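Local coordinates for rhamnose ABC transporter, periplasmic rhamnose-binding protein (Kribbella flavida, PDB 4KVF) that probably binds a sugar, likely rhamnose, outside the cell membrane and delivers it to an ABC transporter for uptake, at residues A30-L40 / Y290-T301. Sequence-based numbering, arbitrary orientation.
Sequences ADPNAPLKEGL and YAGAALKSGQIT
Q299 extends from just beyond the end of helix 281-296 and gives its NE2 to A34 O, a short bond of 2.6 Å at 168°. With CG anti to the carbonyl carbon (chi1 -66°) and the chain extended beyond it, the amide meets the A34 carbonyl nearly head-on, with the oxygen in the amide's own plane, while L36 CD1 packs crosswise on OE1, 3.4 Å away. Cutting Q299 back to an alanine is likely to leave A34 O without this donor and L36 CD1 without the amide it packs against.

S297 OG serves both ways: it accepts from K37 N at 3.0 Å, nearly straight at 173°, and donates to A293 O. That carbonyl already takes the helical bond from S297 N, so two donors grip it from opposite faces. K37, extended beyond CG, lies along the last turn until NZ meets K296 O at 3.0 Å, satisfying a carbonyl at the helix end. At G298 the helix closes in a Schellman motif, and G298 O accepts from D31 N. D31 O, which also closes the type I turn by taking A34 N, receives a CA-H contact from Q299.

Alongside these bonds, L36 CD2 sits 4.0 Å from Y290 CD1, and L40 CD1 rests 3.8 Å from A293 CB. Y290 OH is hydrogen-bonded to E67, and K296 NZ turns away to a salt bridge with D121. The segment 30-40 thus drapes over the C-terminal end of helix 281-296, where L295 packs on strand 123-127, and A291 and A294 on strand 307-309, before the chain enters strand 41-45.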
ATOM      1  N   ALA A  30      -5.593 -13.057  25.110  1.00 75.61           N
ATOM      2  CA  ALA A  30      -5.558 -13.762  23.834  1.00 64.78           C
ATOM      3  C   ALA A  30      -5.293 -15.253  24.054  1.00 64.04           C
ATOM      4  O   ALA A  30      -4.456 -15.633  24.876  1.00 68.19           O
ATOM      5  CB  ALA A  30      -4.500 -13.165  22.935  1.00 64.17           C
ATOM      6  N   ASP A  31      -6.017 -16.093  23.323  1.00 55.45           N
ATOM      7  CA  ASP A  31      -5.818 -17.540  23.391  1.00 57.54           C
ATOM      8  C   ASP A  31      -5.346 -18.029  22.026  1.00 52.95           C
ATOM      9  O   ASP A  31      -6.164 -18.279  21.138  1.00 46.33           O
ATOM     10  CB  ASP A  31      -7.125 -18.231  23.780  1.00 60.89           C
ATOM     11  CG  ASP A  31      -6.947 -19.711  24.064  1.00 62.28           C
ATOM     12  OD1 ASP A  31      -5.843 -20.258  23.834  1.00 62.46           O
ATOM     13  OD2 ASP A  31      -7.925 -20.338  24.521  1.00 81.52           O
ATOM     14  N   PRO A  32      -4.018 -18.149  21.850  1.00 54.84           N
ATOM     15  CA  PRO A  32      -3.437 -18.499  20.547  1.00 54.23           C
ATOM     16  C   PRO A  32      -3.905 -19.867  20.070  1.00 51.31           C
ATOM     17  O   PRO A  32      -3.901 -20.140  18.870  1.00 62.15           O
ATOM     18  CB  PRO A  32      -1.930 -18.522  20.825  1.00 57.07           C
ATOM     19  CG  PRO A  32      -1.747 -17.673  22.040  1.00 61.07           C
ATOM     20  CD  PRO A  32      -2.982 -17.894  22.866  1.00 61.89           C
ATOM     21  N   ASN A  33      -4.323 -20.706  21.009  1.00 53.27           N
ATOM     22  CA  ASN A  33      -4.777 -22.048  20.681  1.00 59.34           C
ATOM     23  C   ASN A  33      -6.282 -22.150  20.407  1.00 55.33           C
ATOM     24  O   ASN A  33      -6.799 -23.237  20.159  1.00 62.62           O
ATOM     25  CB  ASN A  33      -4.337 -23.027  21.767  1.00 69.50           C
ATOM     26  CG  ASN A  33      -2.830 -23.086  21.903  1.00 78.81           C
ATOM     27  OD1 ASN A  33      -2.115 -23.289  20.919  1.00 83.99           O
ATOM     28  ND2 ASN A  33      -2.336 -22.882  23.117  1.00 82.35           N
ATOM     29  N   ALA A  34      -6.978 -21.018  20.441  1.00 53.97           N
ATOM     30  CA  ALA A  34      -8.394 -21.009  20.101  1.00 47.08           C
ATOM     31  C   ALA A  34      -8.546 -21.281  18.611  1.00 49.28           C
ATOM     32  O   ALA A  34      -7.822 -20.706  17.792  1.00 49.97           O
ATOM     33  CB  ALA A  34      -9.025 -19.669  20.459  1.00 44.63           C
ATOM     34  N   PRO A  35      -9.496 -22.155  18.244  1.00 46.21           N
ATOM     35  CA  PRO A  35      -9.703 -22.439  16.819  1.00 48.65           C
ATOM     36  C   PRO A  35     -10.384 -21.294  16.076  1.00 47.59           C
ATOM     37  O   PRO A  35     -11.283 -20.653  16.628  1.00 44.09           O
ATOM     38  CB  PRO A  35     -10.606 -23.677  16.835  1.00 50.54           C
ATOM     39  CG  PRO A  35     -11.327 -23.601  18.148  1.00 57.66           C
ATOM     40  CD  PRO A  35     -10.358 -22.976  19.114  1.00 52.45           C
ATOM     41  N   LEU A  36      -9.958 -21.034  14.842  1.00 44.96           N
ATOM     42  CA  LEU A  36     -10.641 -20.063  14.003  1.00 43.18           C
ATOM     43  C   LEU A  36     -12.057 -20.575  13.769  1.00 43.29           C
ATOM     44  O   LEU A  36     -12.251 -21.734  13.388  1.00 53.70           O
ATOM     45  CB  LEU A  36      -9.900 -19.877  12.671  1.00 48.77           C
ATOM     46  CG  LEU A  36      -9.506 -18.471  12.199  1.00 50.60           C
ATOM     47  CD1 LEU A  36      -8.987 -17.611  13.334  1.00 47.69           C
ATOM     48  CD2 LEU A  36      -8.435 -18.580  11.122  1.00 49.75           C
ATOM     49  N   LYS A  37     -13.043 -19.723  14.038  1.00 38.85           N
ATOM     50  CA  LYS A  37     -14.454 -20.073  13.867  1.00 45.67           C
ATOM     51  C   LYS A  37     -14.842 -20.139  12.392  1.00 40.80           C
ATOM     52  O   LYS A  37     -14.389 -19.320  11.588  1.00 42.91           O
ATOM     53  CB  LYS A  37     -15.352 -19.036  14.552  1.00 45.54           C
ATOM     54  CG  LYS A  37     -15.251 -18.962  16.068  1.00 51.02           C
ATOM     55  CD  LYS A  37     -16.075 -17.773  16.576  1.00 59.66           C
ATOM     56  CE  LYS A  37     -15.878 -17.493  18.064  1.00 68.38           C
ATOM     57  NZ  LYS A  37     -16.620 -16.267  18.496  1.00 67.44           N
ATOM     58  N   GLU A  38     -15.696 -21.102  12.047  1.00 45.46           N
ATOM     59  CA  GLU A  38     -16.281 -21.166  10.711  1.00 43.46           C
ATOM     60  C   GLU A  38     -17.541 -20.305  10.644  1.00 41.53           C
ATOM     61  O   GLU A  38     -18.120 -19.957  11.673  1.00 44.09           O
ATOM     62  CB  GLU A  38     -16.627 -22.613  10.339  1.00 49.14           C
ATOM     63  CG  GLU A  38     -15.425 -23.514  10.189  1.00 49.10           C
ATOM     64  CD  GLU A  38     -15.801 -24.964   9.938  1.00 59.17           C
ATOM     65  OE1 GLU A  38     -16.955 -25.349  10.222  1.00 61.77           O
ATOM     66  OE2 GLU A  38     -14.931 -25.723   9.460  1.00 68.14           O
ATOM     67  N   GLY A  39     -17.962 -19.967   9.430  1.00 41.39           N
ATOM     68  CA  GLY A  39     -19.218 -19.265   9.228  1.00 40.33           C
ATOM     69  C   GLY A  39     -19.215 -17.793   9.603  1.00 36.63           C
ATOM     70  O   GLY A  39     -20.282 -17.178   9.730  1.00 41.13           O
ATOM     71  N   LEU A  40     -18.030 -17.213   9.778  1.00 33.50           N
ATOM     72  CA  LEU A  40     -17.924 -15.787  10.092  1.00 27.73           C
ATOM     73  C   LEU A  40     -18.378 -14.928   8.919  1.00 29.38           C
ATOM     74  O   LEU A  40     -17.973 -15.161   7.778  1.00 29.07           O
ATOM     75  CB  LEU A  40     -16.482 -15.412  10.435  1.00 31.92           C
ATOM     76  CG  LEU A  40     -15.961 -16.070  11.704  1.00 34.90           C
ATOM     77  CD1 LEU A  40     -14.526 -15.651  11.956  1.00 28.98           C
ATOM     78  CD2 LEU A  40     -16.852 -15.696  12.876  1.00 33.89           C
ATOM     79  N   TYR A 290      -7.953 -12.773   7.737  1.00 23.78           N
ATOM     80  CA  TYR A 290      -7.395 -13.616   8.789  1.00 26.70           C
ATOM     81  C   TYR A 290      -7.256 -12.876  10.116  1.00 25.81           C
ATOM     82  O   TYR A 290      -7.479 -13.452  11.173  1.00 24.09           O
ATOM     83  CB  TYR A 290      -6.059 -14.252   8.354  1.00 24.81           C
ATOM     84  CG  TYR A 290      -6.253 -15.525   7.557  1.00 24.40           C
ATOM     85  CD1 TYR A 290      -6.410 -16.751   8.199  1.00 25.62           C
ATOM     86  CD2 TYR A 290      -6.290 -15.507   6.167  1.00 24.81           C
ATOM     87  CE1 TYR A 290      -6.603 -17.923   7.475  1.00 27.39           C
ATOM     88  CE2 TYR A 290      -6.491 -16.678   5.439  1.00 28.02           C
ATOM     89  CZ  TYR A 290      -6.641 -17.880   6.099  1.00 29.11           C
ATOM     90  OH  TYR A 290      -6.838 -19.039   5.376  1.00 30.20           O
ATOM     91  N   ALA A 291      -6.882 -11.601  10.061  1.00 21.81           N
ATOM     92  CA  ALA A 291      -6.749 -10.813  11.277  1.00 23.03           C
ATOM     93  C   ALA A 291      -8.116 -10.666  11.952  1.00 22.87           C
ATOM     94  O   ALA A 291      -8.258 -10.839  13.170  1.00 24.29           O
ATOM     95  CB  ALA A 291      -6.183  -9.432  10.939  1.00 22.71           C
ATOM     96  N   GLY A 292      -9.115 -10.357  11.138  1.00 24.27           N
ATOM     97  CA  GLY A 292     -10.474 -10.183  11.628  1.00 24.09           C
ATOM     98  C   GLY A 292     -10.989 -11.476  12.239  1.00 26.68           C
ATOM     99  O   GLY A 292     -11.604 -11.483  13.307  1.00 25.32           O
ATOM    100  N   ALA A 293     -10.736 -12.582  11.555  1.00 23.08           N
ATOM    101  CA  ALA A 293     -11.168 -13.886  12.048  1.00 25.84           C
ATOM    102  C   ALA A 293     -10.464 -14.251  13.339  1.00 27.70           C
ATOM    103  O   ALA A 293     -11.084 -14.825  14.239  1.00 27.60           O
ATOM    104  CB  ALA A 293     -10.936 -14.962  10.997  1.00 26.71           C
ATOM    105  N   ALA A 294      -9.171 -13.926  13.434  1.00 25.03           N
ATOM    106  CA  ALA A 294      -8.408 -14.196  14.643  1.00 28.11           C
ATOM    107  C   ALA A 294      -8.972 -13.402  15.794  1.00 27.12           C
ATOM    108  O   ALA A 294      -9.067 -13.909  16.902  1.00 28.34           O
ATOM    109  CB  ALA A 294      -6.923 -13.865  14.456  1.00 26.17           C
ATOM    110  N   LEU A 295      -9.349 -12.153  15.528  1.00 23.26           N
ATOM    111  CA  LEU A 295      -9.950 -11.314  16.572  1.00 24.98           C
ATOM    112  C   LEU A 295     -11.281 -11.894  17.053  1.00 27.49           C
ATOM    113  O   LEU A 295     -11.528 -12.018  18.258  1.00 30.01           O
ATOM    114  CB  LEU A 295     -10.155  -9.886  16.055  1.00 23.81           C
ATOM    115  CG  LEU A 295      -8.861  -9.071  15.961  1.00 23.46           C
ATOM    116  CD1 LEU A 295      -9.061  -7.905  15.021  1.00 27.60           C
ATOM    117  CD2 LEU A 295      -8.455  -8.568  17.343  1.00 24.57           C
ATOM    118  N   LYS A 296     -12.133 -12.245  16.101  1.00 26.98           N
ATOM    119  CA  LYS A 296     -13.477 -12.753  16.416  1.00 26.73           C
ATOM    120  C   LYS A 296     -13.441 -14.119  17.092  1.00 30.75           C
ATOM    121  O   LYS A 296     -14.326 -14.452  17.884  1.00 36.69           O
ATOM    122  CB  LYS A 296     -14.338 -12.796  15.147  1.00 27.99           C
ATOM    123  CG  LYS A 296     -15.815 -13.101  15.375  1.00 39.13           C
ATOM    124  CD  LYS A 296     -16.475 -12.041  16.244  1.00 34.63           C
ATOM    125  CE  LYS A 296     -17.939 -12.382  16.505  1.00 43.47           C
ATOM    126  NZ  LYS A 296     -18.517 -11.522  17.577  1.00 45.89           N
ATOM    127  N   SER A 297     -12.412 -14.900  16.788  1.00 30.10           N
ATOM    128  CA  SER A 297     -12.253 -16.233  17.370  1.00 28.49           C
ATOM    129  C   SER A 297     -11.525 -16.213  18.712  1.00 34.72           C
ATOM    130  O   SER A 297     -11.353 -17.252  19.356  1.00 37.80           O
ATOM    131  CB  SER A 297     -11.519 -17.148  16.382  1.00 28.73           C
ATOM    132  OG  SER A 297     -12.138 -17.075  15.101  1.00 32.09           O
ATOM    133  N   GLY A 298     -11.094 -15.035  19.138  1.00 34.86           N
ATOM    134  CA  GLY A 298     -10.412 -14.903  20.412  1.00 31.38           C
ATOM    135  C   GLY A 298      -8.927 -15.234  20.417  1.00 32.07           C
ATOM    136  O   GLY A 298      -8.322 -15.321  21.484  1.00 34.07           O
ATOM    137  N   GLN A 299      -8.326 -15.418  19.243  1.00 30.76           N
ATOM    138  CA  GLN A 299      -6.897 -15.738  19.177  1.00 32.54           C
ATOM    139  C   GLN A 299      -5.995 -14.542  19.498  1.00 32.45           C
ATOM    140  O   GLN A 299      -4.894 -14.702  20.042  1.00 31.84           O
ATOM    141  CB  GLN A 299      -6.527 -16.273  17.795  1.00 34.97           C
ATOM    142  CG  GLN A 299      -7.136 -17.602  17.438  1.00 40.14           C
ATOM    143  CD  GLN A 299      -6.707 -18.065  16.062  1.00 41.48           C
ATOM    144  OE1 GLN A 299      -6.222 -17.270  15.252  1.00 41.94           O
ATOM    145  NE2 GLN A 299      -6.872 -19.357  15.791  1.00 38.69           N
ATOM    146  N   ILE A 300      -6.452 -13.358  19.116  1.00 27.95           N
ATOM    147  CA  ILE A 300      -5.744 -12.113  19.373  1.00 25.29           C
ATOM    148  C   ILE A 300      -6.736 -11.062  19.863  1.00 31.77           C
ATOM    149  O   ILE A 300      -7.951 -11.256  19.746  1.00 31.89           O
ATOM    150  CB  ILE A 300      -5.005 -11.573  18.120  1.00 25.64           C
ATOM    151  CG1 ILE A 300      -5.972 -11.256  16.983  1.00 26.27           C
ATOM    152  CG2 ILE A 300      -3.885 -12.541  17.676  1.00 26.23           C
ATOM    153  CD1 ILE A 300      -5.299 -10.545  15.804  1.00 26.35           C
ATOM    154  N   THR A 301      -6.218  -9.959  20.405  1.00 29.97           N
ATOM    155  CA  THR A 301      -7.057  -8.830  20.833  1.00 34.70           C
ATOM    156  C   THR A 301      -6.632  -7.527  20.150  1.00 35.94           C
ATOM    157  O   THR A 301      -7.347  -6.515  20.189  1.00 34.89           O
ATOM    158  CB  THR A 301      -7.022  -8.625  22.373  1.00 33.07           C
ATOM    159  OG1 THR A 301      -5.702  -8.256  22.780  1.00 37.21           O
ATOM    160  CG2 THR A 301      -7.442  -9.900  23.119  1.00 32.02           C
TER